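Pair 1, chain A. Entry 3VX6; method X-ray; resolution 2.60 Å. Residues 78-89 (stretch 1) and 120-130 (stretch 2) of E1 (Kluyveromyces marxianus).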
# COMPACT_ATOMS: atom_id res chain seq x y z
N ILE A 78 3.83 -7.96 -8.33
CA ILE A 78 2.38 -7.94 -8.34
C ILE A 78 1.85 -7.60 -6.97
O ILE A 78 2.12 -8.31 -6.00
CB ILE A 78 1.83 -9.31 -8.77
CG1 ILE A 78 2.44 -9.72 -10.12
CG2 ILE A 78 0.32 -9.26 -8.80
CD1 ILE A 78 2.27 -8.69 -11.23
N LEU A 79 1.10 -6.51 -6.88
CA LEU A 79 0.54 -6.10 -5.60
C LEU A 79 -0.85 -6.68 -5.40
O LEU A 79 -1.72 -6.54 -6.26
CB LEU A 79 0.44 -4.57 -5.50
CG LEU A 79 -0.02 -4.16 -4.10
CD1 LEU A 79 1.00 -4.68 -3.08
CD2 LEU A 79 -0.17 -2.66 -4.01
N LYS A 80 -1.06 -7.34 -4.26
CA LYS A 80 -2.36 -7.91 -3.99
C LYS A 80 -3.20 -6.94 -3.20
O LYS A 80 -2.80 -6.45 -2.16
CB LYS A 80 -2.24 -9.23 -3.23
CG LYS A 80 -3.56 -9.99 -3.09
CD LYS A 80 -3.31 -11.45 -2.74
CE LYS A 80 -4.62 -12.23 -2.62
NZ LYS A 80 -4.39 -13.70 -2.44
N GLY A 81 -4.38 -6.63 -3.73
CA GLY A 81 -5.28 -5.73 -3.06
C GLY A 81 -6.57 -6.47 -2.82
O GLY A 81 -6.66 -7.66 -3.10
N TYR A 82 -7.57 -5.76 -2.30
CA TYR A 82 -8.85 -6.38 -2.03
C TYR A 82 -9.98 -5.41 -2.34
O TYR A 82 -9.87 -4.20 -2.10
CB TYR A 82 -8.92 -6.85 -0.56
CG TYR A 82 -7.87 -7.89 -0.22
CD1 TYR A 82 -7.93 -9.19 -0.75
CD2 TYR A 82 -6.75 -7.54 0.55
CE1 TYR A 82 -6.89 -10.11 -0.52
CE2 TYR A 82 -5.71 -8.45 0.78
CZ TYR A 82 -5.78 -9.73 0.25
OH TYR A 82 -4.73 -10.59 0.47
N LEU A 83 -11.05 -5.93 -2.92
CA LEU A 83 -12.19 -5.10 -3.23
C LEU A 83 -13.38 -5.52 -2.37
O LEU A 83 -13.57 -6.69 -2.08
CB LEU A 83 -12.55 -5.22 -4.72
CG LEU A 83 -13.92 -4.67 -5.15
CD1 LEU A 83 -13.97 -3.17 -5.01
CD2 LEU A 83 -14.17 -5.08 -6.60
N LEU A 84 -14.14 -4.53 -1.92
CA LEU A 84 -15.32 -4.78 -1.13
C LEU A 84 -16.44 -4.00 -1.84
O LEU A 84 -16.72 -2.86 -1.49
CB LEU A 84 -15.16 -4.26 0.30
CG LEU A 84 -16.15 -4.81 1.34
CD1 LEU A 84 -16.42 -3.73 2.36
CD2 LEU A 84 -17.46 -5.24 0.70
N ASN A 85 -17.05 -4.61 -2.84
CA ASN A 85 -18.12 -3.96 -3.57
C ASN A 85 -19.47 -4.11 -2.86
O ASN A 85 -20.04 -5.21 -2.82
CB ASN A 85 -18.25 -4.54 -4.98
CG ASN A 85 -19.36 -3.86 -5.77
OD1 ASN A 85 -19.24 -2.69 -6.13
ND2 ASN A 85 -20.45 -4.58 -6.03
N PHE A 86 -19.97 -3.01 -2.32
CA PHE A 86 -21.27 -2.98 -1.65
C PHE A 86 -22.39 -3.16 -2.68
O PHE A 86 -22.25 -2.79 -3.85
CB PHE A 86 -21.43 -1.67 -0.90
CG PHE A 86 -20.55 -1.57 0.29
CD1 PHE A 86 -20.79 -2.35 1.42
CD2 PHE A 86 -19.43 -0.74 0.28
CE1 PHE A 86 -19.92 -2.32 2.51
CE2 PHE A 86 -18.56 -0.70 1.35
CZ PHE A 86 -18.81 -1.50 2.48
N ASN A 87 -23.49 -3.76 -2.23
CA ASN A 87 -24.62 -4.02 -3.11
C ASN A 87 -25.59 -2.86 -3.23
O ASN A 87 -26.37 -2.79 -4.17
CB ASN A 87 -25.36 -5.29 -2.64
CG ASN A 87 -25.54 -5.35 -1.12
OD1 ASN A 87 -25.00 -4.52 -0.37
ND2 ASN A 87 -26.27 -6.35 -0.66
N THR A 88 -25.53 -1.94 -2.28
CA THR A 88 -26.43 -0.80 -2.34
C THR A 88 -25.65 0.48 -2.08
O THR A 88 -24.65 0.46 -1.36
CB THR A 88 -27.59 -0.90 -1.32
OG1 THR A 88 -27.22 -0.24 -0.10
CG2 THR A 88 -27.91 -2.36 -1.03
N ILE A 89 -26.12 1.58 -2.66
CA ILE A 89 -25.48 2.88 -2.50
C ILE A 89 -25.50 3.31 -1.04
O ILE A 89 -24.56 3.93 -0.55
CB ILE A 89 -26.20 3.97 -3.36
CG1 ILE A 89 -25.40 5.27 -3.35
CG2 ILE A 89 -27.58 4.25 -2.79
CD1 ILE A 89 -24.18 5.26 -4.24
N ILE A 120 2.65 -5.83 4.92
CA ILE A 120 1.99 -4.67 5.50
C ILE A 120 1.45 -3.74 4.43
O ILE A 120 0.69 -2.82 4.72
CB ILE A 120 2.94 -3.88 6.39
CG1 ILE A 120 4.03 -3.25 5.52
CG2 ILE A 120 3.51 -4.79 7.46
CD1 ILE A 120 5.10 -2.57 6.28
N ILE A 121 1.84 -4.00 3.19
CA ILE A 121 1.41 -3.19 2.06
C ILE A 121 0.32 -3.84 1.24
O ILE A 121 0.48 -4.96 0.77
CB ILE A 121 2.58 -2.87 1.10
CG1 ILE A 121 3.53 -1.89 1.77
CG2 ILE A 121 2.04 -2.31 -0.22
CD1 ILE A 121 4.68 -1.49 0.90
N SER A 122 -0.79 -3.13 1.08
CA SER A 122 -1.91 -3.63 0.30
C SER A 122 -2.89 -2.50 -0.01
O SER A 122 -2.76 -1.39 0.49
CB SER A 122 -2.62 -4.73 1.08
OG SER A 122 -3.57 -5.37 0.26
N PHE A 123 -3.85 -2.77 -0.88
CA PHE A 123 -4.84 -1.77 -1.17
C PHE A 123 -6.19 -2.44 -1.10
O PHE A 123 -6.34 -3.62 -1.43
CB PHE A 123 -4.63 -1.11 -2.53
CG PHE A 123 -4.82 -2.03 -3.68
CD1 PHE A 123 -3.83 -2.94 -4.03
CD2 PHE A 123 -5.95 -1.93 -4.48
CE1 PHE A 123 -3.96 -3.73 -5.17
CE2 PHE A 123 -6.10 -2.71 -5.62
CZ PHE A 123 -5.10 -3.61 -5.97
N TYR A 124 -7.16 -1.68 -0.63
CA TYR A 124 -8.52 -2.14 -0.45
C TYR A 124 -9.44 -1.14 -1.15
O TYR A 124 -9.24 0.08 -1.07
CB TYR A 124 -8.83 -2.18 1.05
CG TYR A 124 -7.89 -3.07 1.83
CD1 TYR A 124 -8.21 -4.41 2.09
CD2 TYR A 124 -6.66 -2.58 2.31
CE1 TYR A 124 -7.33 -5.23 2.80
CE2 TYR A 124 -5.77 -3.40 3.02
CZ TYR A 124 -6.12 -4.73 3.27
OH TYR A 124 -5.29 -5.57 3.98
N MET A 125 -10.43 -1.65 -1.84
CA MET A 125 -11.35 -0.78 -2.54
C MET A 125 -12.76 -1.12 -2.13
O MET A 125 -13.11 -2.28 -2.06
CB MET A 125 -11.18 -0.98 -4.05
CG MET A 125 -12.07 -0.09 -4.89
SD MET A 125 -11.85 -0.38 -6.64
CE MET A 125 -13.56 -0.28 -7.17
N ILE A 126 -13.55 -0.12 -1.81
CA ILE A 126 -14.94 -0.38 -1.50
C ILE A 126 -15.64 0.27 -2.67
O ILE A 126 -15.15 1.26 -3.22
CB ILE A 126 -15.43 0.25 -0.17
CG1 ILE A 126 -15.10 1.75 -0.15
CG2 ILE A 126 -14.83 -0.52 1.00
CD1 ILE A 126 -15.71 2.51 1.03
N SER A 127 -16.75 -0.30 -3.09
CA SER A 127 -17.44 0.27 -4.23
C SER A 127 -18.89 -0.11 -4.27
O SER A 127 -19.36 -0.93 -3.49
CB SER A 127 -16.76 -0.19 -5.54
OG SER A 127 -16.83 -1.60 -5.71
N PHE A 128 -19.59 0.54 -5.18
CA PHE A 128 -20.98 0.28 -5.41
C PHE A 128 -21.12 0.41 -6.89
O PHE A 128 -20.96 1.50 -7.45
CB PHE A 128 -21.89 1.30 -4.74
CG PHE A 128 -23.33 1.13 -5.12
CD1 PHE A 128 -24.07 2.21 -5.60
CD2 PHE A 128 -23.94 -0.12 -5.04
CE1 PHE A 128 -25.39 2.05 -5.98
CE2 PHE A 128 -25.25 -0.29 -5.42
CZ PHE A 128 -25.98 0.80 -5.90
N ALA A 129 -21.36 -0.72 -7.54
CA ALA A 129 -21.53 -0.72 -8.97
C ALA A 129 -23.03 -0.67 -9.19
O ALA A 129 -23.74 -1.65 -8.94
CB ALA A 129 -20.93 -1.98 -9.58
N ASP A 130 -23.51 0.50 -9.60
CA ASP A 130 -24.93 0.69 -9.88
C ASP A 130 -25.14 0.28 -11.32
O ASP A 130 -25.15 1.10 -12.23
CB ASP A 130 -25.33 2.15 -9.69
CG ASP A 130 -26.81 2.37 -9.89
OD1 ASP A 130 -27.27 3.52 -9.69
OD2 ASP A 130 -27.51 1.39 -10.24

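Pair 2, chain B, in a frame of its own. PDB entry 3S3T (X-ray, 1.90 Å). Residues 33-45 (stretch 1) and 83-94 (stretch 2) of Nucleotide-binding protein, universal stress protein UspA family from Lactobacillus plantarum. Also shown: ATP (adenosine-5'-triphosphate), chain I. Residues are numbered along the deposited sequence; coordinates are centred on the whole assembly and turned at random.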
# COMPACT_ATOMS: atom_id res chain seq x y z
N GLN B 33 -4.39 -5.12 -32.23
CA GLN B 33 -3.34 -5.65 -33.08
C GLN B 33 -1.97 -5.21 -32.59
O GLN B 33 -1.14 -4.69 -33.35
CB GLN B 33 -3.60 -5.27 -34.54
CG GLN B 33 -4.81 -6.00 -35.11
CD GLN B 33 -4.54 -7.45 -35.38
OE1 GLN B 33 -3.89 -7.79 -36.35
NE2 GLN B 33 -5.03 -8.31 -34.53
N ALA B 34 -1.75 -5.44 -31.30
CA ALA B 34 -0.55 -4.99 -30.61
C ALA B 34 0.48 -6.09 -30.53
O ALA B 34 0.16 -7.26 -30.57
CB ALA B 34 -0.90 -4.46 -29.23
N ASN B 35 1.74 -5.71 -30.40
CA ASN B 35 2.75 -6.69 -30.08
C ASN B 35 2.50 -7.14 -28.65
O ASN B 35 2.02 -6.35 -27.81
CB ASN B 35 4.17 -6.14 -30.26
CG ASN B 35 4.44 -5.65 -31.68
OD1 ASN B 35 4.09 -6.30 -32.67
ND2 ASN B 35 5.05 -4.48 -31.78
N LEU B 36 2.77 -8.42 -28.37
CA LEU B 36 2.58 -8.99 -27.05
C LEU B 36 3.86 -9.66 -26.58
O LEU B 36 4.49 -10.37 -27.35
CB LEU B 36 1.40 -9.98 -27.05
CG LEU B 36 0.98 -10.62 -25.72
CD1 LEU B 36 0.66 -9.57 -24.69
CD2 LEU B 36 -0.20 -11.58 -25.94
N THR B 37 4.26 -9.39 -25.32
CA THR B 37 5.39 -10.07 -24.70
C THR B 37 4.94 -10.69 -23.36
O THR B 37 4.40 -9.97 -22.53
CB THR B 37 6.53 -9.09 -24.40
OG1 THR B 37 7.02 -8.58 -25.65
CG2 THR B 37 7.70 -9.79 -23.63
N ALA B 38 5.12 -12.01 -23.19
CA ALA B 38 4.98 -12.69 -21.88
C ALA B 38 6.34 -12.81 -21.21
O ALA B 38 7.34 -13.21 -21.84
CB ALA B 38 4.32 -14.03 -22.02
N LEU B 39 6.39 -12.41 -19.93
CA LEU B 39 7.65 -12.36 -19.19
C LEU B 39 7.51 -13.16 -17.89
O LEU B 39 6.67 -12.82 -17.07
CB LEU B 39 8.02 -10.93 -18.84
CG LEU B 39 9.15 -10.67 -17.82
CD1 LEU B 39 10.57 -11.21 -18.31
CD2 LEU B 39 9.21 -9.22 -17.53
N TYR B 40 8.29 -14.22 -17.73
CA TYR B 40 8.41 -14.92 -16.44
C TYR B 40 9.72 -14.55 -15.77
O TYR B 40 10.80 -14.73 -16.36
CB TYR B 40 8.35 -16.43 -16.66
CG TYR B 40 8.31 -17.28 -15.39
CD1 TYR B 40 9.44 -17.46 -14.60
CD2 TYR B 40 7.12 -17.91 -15.00
CE1 TYR B 40 9.37 -18.21 -13.43
CE2 TYR B 40 7.07 -18.71 -13.84
CZ TYR B 40 8.16 -18.84 -13.07
OH TYR B 40 8.05 -19.63 -11.96
N VAL B 41 9.66 -14.07 -14.53
CA VAL B 41 10.88 -13.79 -13.79
C VAL B 41 11.21 -14.87 -12.77
O VAL B 41 10.43 -15.13 -11.85
CB VAL B 41 10.83 -12.41 -13.10
CG1 VAL B 41 12.27 -12.06 -12.55
CG2 VAL B 41 10.40 -11.34 -14.08
N VAL B 42 12.39 -15.48 -12.94
CA VAL B 42 12.90 -16.46 -11.98
C VAL B 42 13.53 -15.70 -10.80
O VAL B 42 14.57 -15.03 -10.94
CB VAL B 42 13.97 -17.38 -12.62
CG1 VAL B 42 14.49 -18.37 -11.61
CG2 VAL B 42 13.46 -18.09 -13.86
N ASP B 43 12.92 -15.81 -9.62
CA ASP B 43 13.41 -15.04 -8.48
C ASP B 43 14.71 -15.66 -7.99
O ASP B 43 14.71 -16.77 -7.47
CB ASP B 43 12.38 -15.06 -7.35
CG ASP B 43 12.74 -14.11 -6.21
OD1 ASP B 43 13.91 -13.76 -6.00
OD2 ASP B 43 11.80 -13.70 -5.54
N ASP B 44 15.79 -14.91 -8.12
CA ASP B 44 17.11 -15.37 -7.77
C ASP B 44 17.64 -14.74 -6.48
O ASP B 44 18.84 -14.74 -6.26
CB ASP B 44 18.09 -15.12 -8.93
CG ASP B 44 18.34 -13.65 -9.22
OD1 ASP B 44 17.79 -12.75 -8.53
OD2 ASP B 44 19.14 -13.40 -10.15
N SER B 45 16.74 -14.21 -5.63
CA SER B 45 17.14 -13.41 -4.45
C SER B 45 17.37 -14.22 -3.17
O SER B 45 17.79 -13.66 -2.14
CB SER B 45 16.13 -12.27 -4.21
OG SER B 45 14.86 -12.75 -3.80
N ALA B 83 -4.17 -12.50 -32.87
CA ALA B 83 -3.17 -11.66 -32.23
C ALA B 83 -1.92 -11.72 -33.10
O ALA B 83 -1.56 -12.78 -33.55
CB ALA B 83 -2.87 -12.14 -30.80
N PRO B 84 -1.27 -10.58 -33.34
CA PRO B 84 -0.18 -10.57 -34.32
C PRO B 84 1.02 -11.42 -33.96
O PRO B 84 1.64 -11.98 -34.85
CB PRO B 84 0.24 -9.10 -34.39
CG PRO B 84 -0.70 -8.35 -33.59
CD PRO B 84 -1.69 -9.23 -32.95
N ASN B 85 1.38 -11.50 -32.67
CA ASN B 85 2.57 -12.27 -32.30
C ASN B 85 2.68 -12.55 -30.80
O ASN B 85 1.88 -12.08 -30.02
CB ASN B 85 3.84 -11.52 -32.76
CG ASN B 85 3.87 -10.09 -32.28
OD1 ASN B 85 3.83 -9.81 -31.05
ND2 ASN B 85 3.87 -9.16 -33.23
N LEU B 86 3.71 -13.29 -30.42
CA LEU B 86 4.07 -13.43 -29.02
C LEU B 86 5.58 -13.59 -28.96
O LEU B 86 6.15 -14.47 -29.63
CB LEU B 86 3.38 -14.64 -28.37
CG LEU B 86 3.69 -14.82 -26.89
CD1 LEU B 86 2.95 -13.75 -26.07
CD2 LEU B 86 3.37 -16.26 -26.42
N LYS B 87 6.18 -12.68 -28.21
CA LYS B 87 7.54 -12.83 -27.73
C LYS B 87 7.43 -13.40 -26.30
O LYS B 87 6.57 -12.99 -25.53
CB LYS B 87 8.25 -11.48 -27.73
CG LYS B 87 9.71 -11.49 -27.25
CD LYS B 87 10.22 -10.08 -26.92
CE LYS B 87 11.73 -9.99 -27.16
NZ LYS B 87 12.34 -8.79 -26.54
N THR B 88 8.28 -14.35 -25.96
CA THR B 88 8.35 -14.91 -24.62
C THR B 88 9.74 -14.65 -24.05
O THR B 88 10.77 -14.74 -24.76
CB THR B 88 8.04 -16.39 -24.63
OG1 THR B 88 9.02 -17.11 -25.42
CG2 THR B 88 6.62 -16.63 -25.16
N GLU B 89 9.79 -14.34 -22.76
CA GLU B 89 11.03 -14.02 -22.12
C GLU B 89 11.06 -14.61 -20.72
O GLU B 89 10.08 -14.47 -19.96
CB GLU B 89 11.13 -12.50 -22.01
CG GLU B 89 12.49 -12.02 -21.52
CD GLU B 89 13.32 -11.36 -22.59
OE1 GLU B 89 12.75 -10.69 -23.49
OE2 GLU B 89 14.56 -11.47 -22.47
N ILE B 90 12.17 -15.25 -20.39
CA ILE B 90 12.42 -15.72 -19.06
C ILE B 90 13.64 -14.95 -18.55
O ILE B 90 14.72 -14.99 -19.17
CB ILE B 90 12.68 -17.25 -19.03
CG1 ILE B 90 11.55 -18.03 -19.73
CG2 ILE B 90 12.93 -17.74 -17.62
CD1 ILE B 90 10.20 -17.79 -19.20
N SER B 91 13.45 -14.22 -17.46
CA SER B 91 14.54 -13.45 -16.87
C SER B 91 14.76 -13.85 -15.43
O SER B 91 13.89 -14.49 -14.81
CB SER B 91 14.22 -11.94 -16.94
OG SER B 91 14.24 -11.49 -18.29
N TYR B 92 15.92 -13.47 -14.91
CA TYR B 92 16.37 -13.78 -13.56
C TYR B 92 16.55 -12.47 -12.78
O TYR B 92 17.22 -11.53 -13.24
CB TYR B 92 17.66 -14.61 -13.59
CG TYR B 92 17.53 -15.84 -14.47
CD1 TYR B 92 17.69 -15.75 -15.86
CD2 TYR B 92 17.24 -17.08 -13.92
CE1 TYR B 92 17.55 -16.88 -16.69
CE2 TYR B 92 17.10 -18.22 -14.73
CZ TYR B 92 17.25 -18.13 -16.10
OH TYR B 92 17.11 -19.27 -16.89
N GLY B 93 15.89 -12.36 -11.63
CA GLY B 93 16.04 -11.15 -10.80
C GLY B 93 14.93 -11.15 -9.78
O GLY B 93 14.25 -12.18 -9.58
N ILE B 94 14.75 -10.00 -9.14
CA ILE B 94 13.69 -9.80 -8.18
C ILE B 94 12.49 -9.46 -9.04
O ILE B 94 12.55 -8.51 -9.80
CB ILE B 94 14.08 -8.65 -7.19
CG1 ILE B 94 15.36 -9.04 -6.44
CG2 ILE B 94 12.96 -8.35 -6.26
CD1 ILE B 94 15.85 -8.09 -5.39
PG ATP I . 2.76 -11.91 -2.70
O1G ATP I . 3.95 -12.28 -3.57
O2G ATP I . 2.70 -12.72 -1.45
O3G ATP I . 2.61 -10.43 -2.36
PB ATP I . 1.09 -13.31 -4.67
O1B ATP I . -0.23 -13.97 -4.42
O2B ATP I . 2.26 -14.17 -4.99
O3B ATP I . 1.39 -12.35 -3.42
PA ATP I . 1.84 -11.45 -6.78
O1A ATP I . 3.25 -11.94 -6.64
O2A ATP I . 1.66 -10.00 -6.59
O3A ATP I . 0.82 -12.22 -5.83
O5' ATP I . 1.37 -11.89 -8.28
C5' ATP I . 0.41 -11.08 -8.97
C4' ATP I . 0.69 -11.09 -10.47
O4' ATP I . 2.02 -10.59 -10.60
C3' ATP I . 0.72 -12.47 -11.10
O3' ATP I . -0.57 -12.94 -11.47
C2' ATP I . 1.67 -12.20 -12.24
O2' ATP I . 0.92 -11.55 -13.26
C1' ATP I . 2.70 -11.24 -11.66
N9 ATP I . 3.89 -11.94 -11.17
C8 ATP I . 4.12 -12.40 -9.90
N7 ATP I . 5.32 -13.02 -9.83
C5 ATP I . 5.84 -12.95 -11.06
C6 ATP I . 7.07 -13.43 -11.68
N6 ATP I . 7.96 -14.10 -10.91
N1 ATP I . 7.28 -13.17 -13.02
C2 ATP I . 6.36 -12.50 -13.73
N3 ATP I . 5.18 -12.07 -13.25
C4 ATP I . 4.90 -12.26 -11.94
O HOH W 1 0.07 -10.00 -30.52
O HOH W 2 6.03 -9.39 -29.84

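The sharpest difference between these two strand pairs lies where one superimposed position holds G81(A) in pair 1 and T37(B) in pair 2. In pair 1 the partner, F123(A), folds its ring back over the glycine: G81(A) CA sits 3.4 Å from the centroid of the F123(A) ring, over its face. An ideal CB on G81(A) would fall 2.1 Å from F123(A) CE1, so the ring fills space that a side chain would need. In pair 2 the matching partner is K87(B), whose extended chain (chi1 t) leads away; T37(B) OG1 lies 3.8 Å from K87(B) CD.

Beneath this difference runs one backbone design. Both pairs are parallel strands, their axes 31° apart in pair 1 and 29° in pair 2, and 14 central residues superpose to 0.5 Å. The ladder makes alternate residues of stretch 1 both donate and accept. In pair 1, L84(A) N donates to M125(A) O at 2.5 Å, a very short bond, while L84(A) O accepts from S127(A) N at 3.0 Å. The matching Y40(B) does the same: Y40(B) N to E89(B) O and S91(B) N to Y40(B) O are both 2.9 Å.

The ladder uses only main-chain atoms and does not itself dictate the side chains, but their mutual fit still limits them. L83(A) and L39(B) nearly coincide, with the same t,p rotamer, yet L83(A) CD1 meets M125(A) CG at 3.6 Å whereas L39(B) CD1 meets E89(B) CG at 3.8 Å: the aliphatic part of a glutamate serves where methionine does. Two positions on, S127(A) matches S91(B), but the residue across the ladder differs. S127(A) OG donates to N85(A) OD1 at 2.7 Å; S91(B) pairs with V41(B), which offers no side-chain acceptor, and S91(B) OG lies 3.7 Å from L39(B) CD1. Separately, V41(B) main-chain atoms unused in this ladder bind ATP: V41(B) N donates to ATP N1 at 3.0 Å and ATP N6 to V41(B) O at 2.8 Å.

On the other face, pair 1 sets the Y82(A) and Y124(A) rings obliquely, centroids 5.5 Å apart, where pair 2 has the small A38(B) and T88(B). F128(A) and Y92(B) share a CA position but not a direction. With chi1 t, F128(A) lays a ring face against I89(A) N, 3.3 Å from F128(A) CZ; Y92(B), chi1 m, brings its CD2 to 3.5 Å from V42(B) CB. In general, a ladder fixes the register, while rotamer and residue size settle how each face is filled.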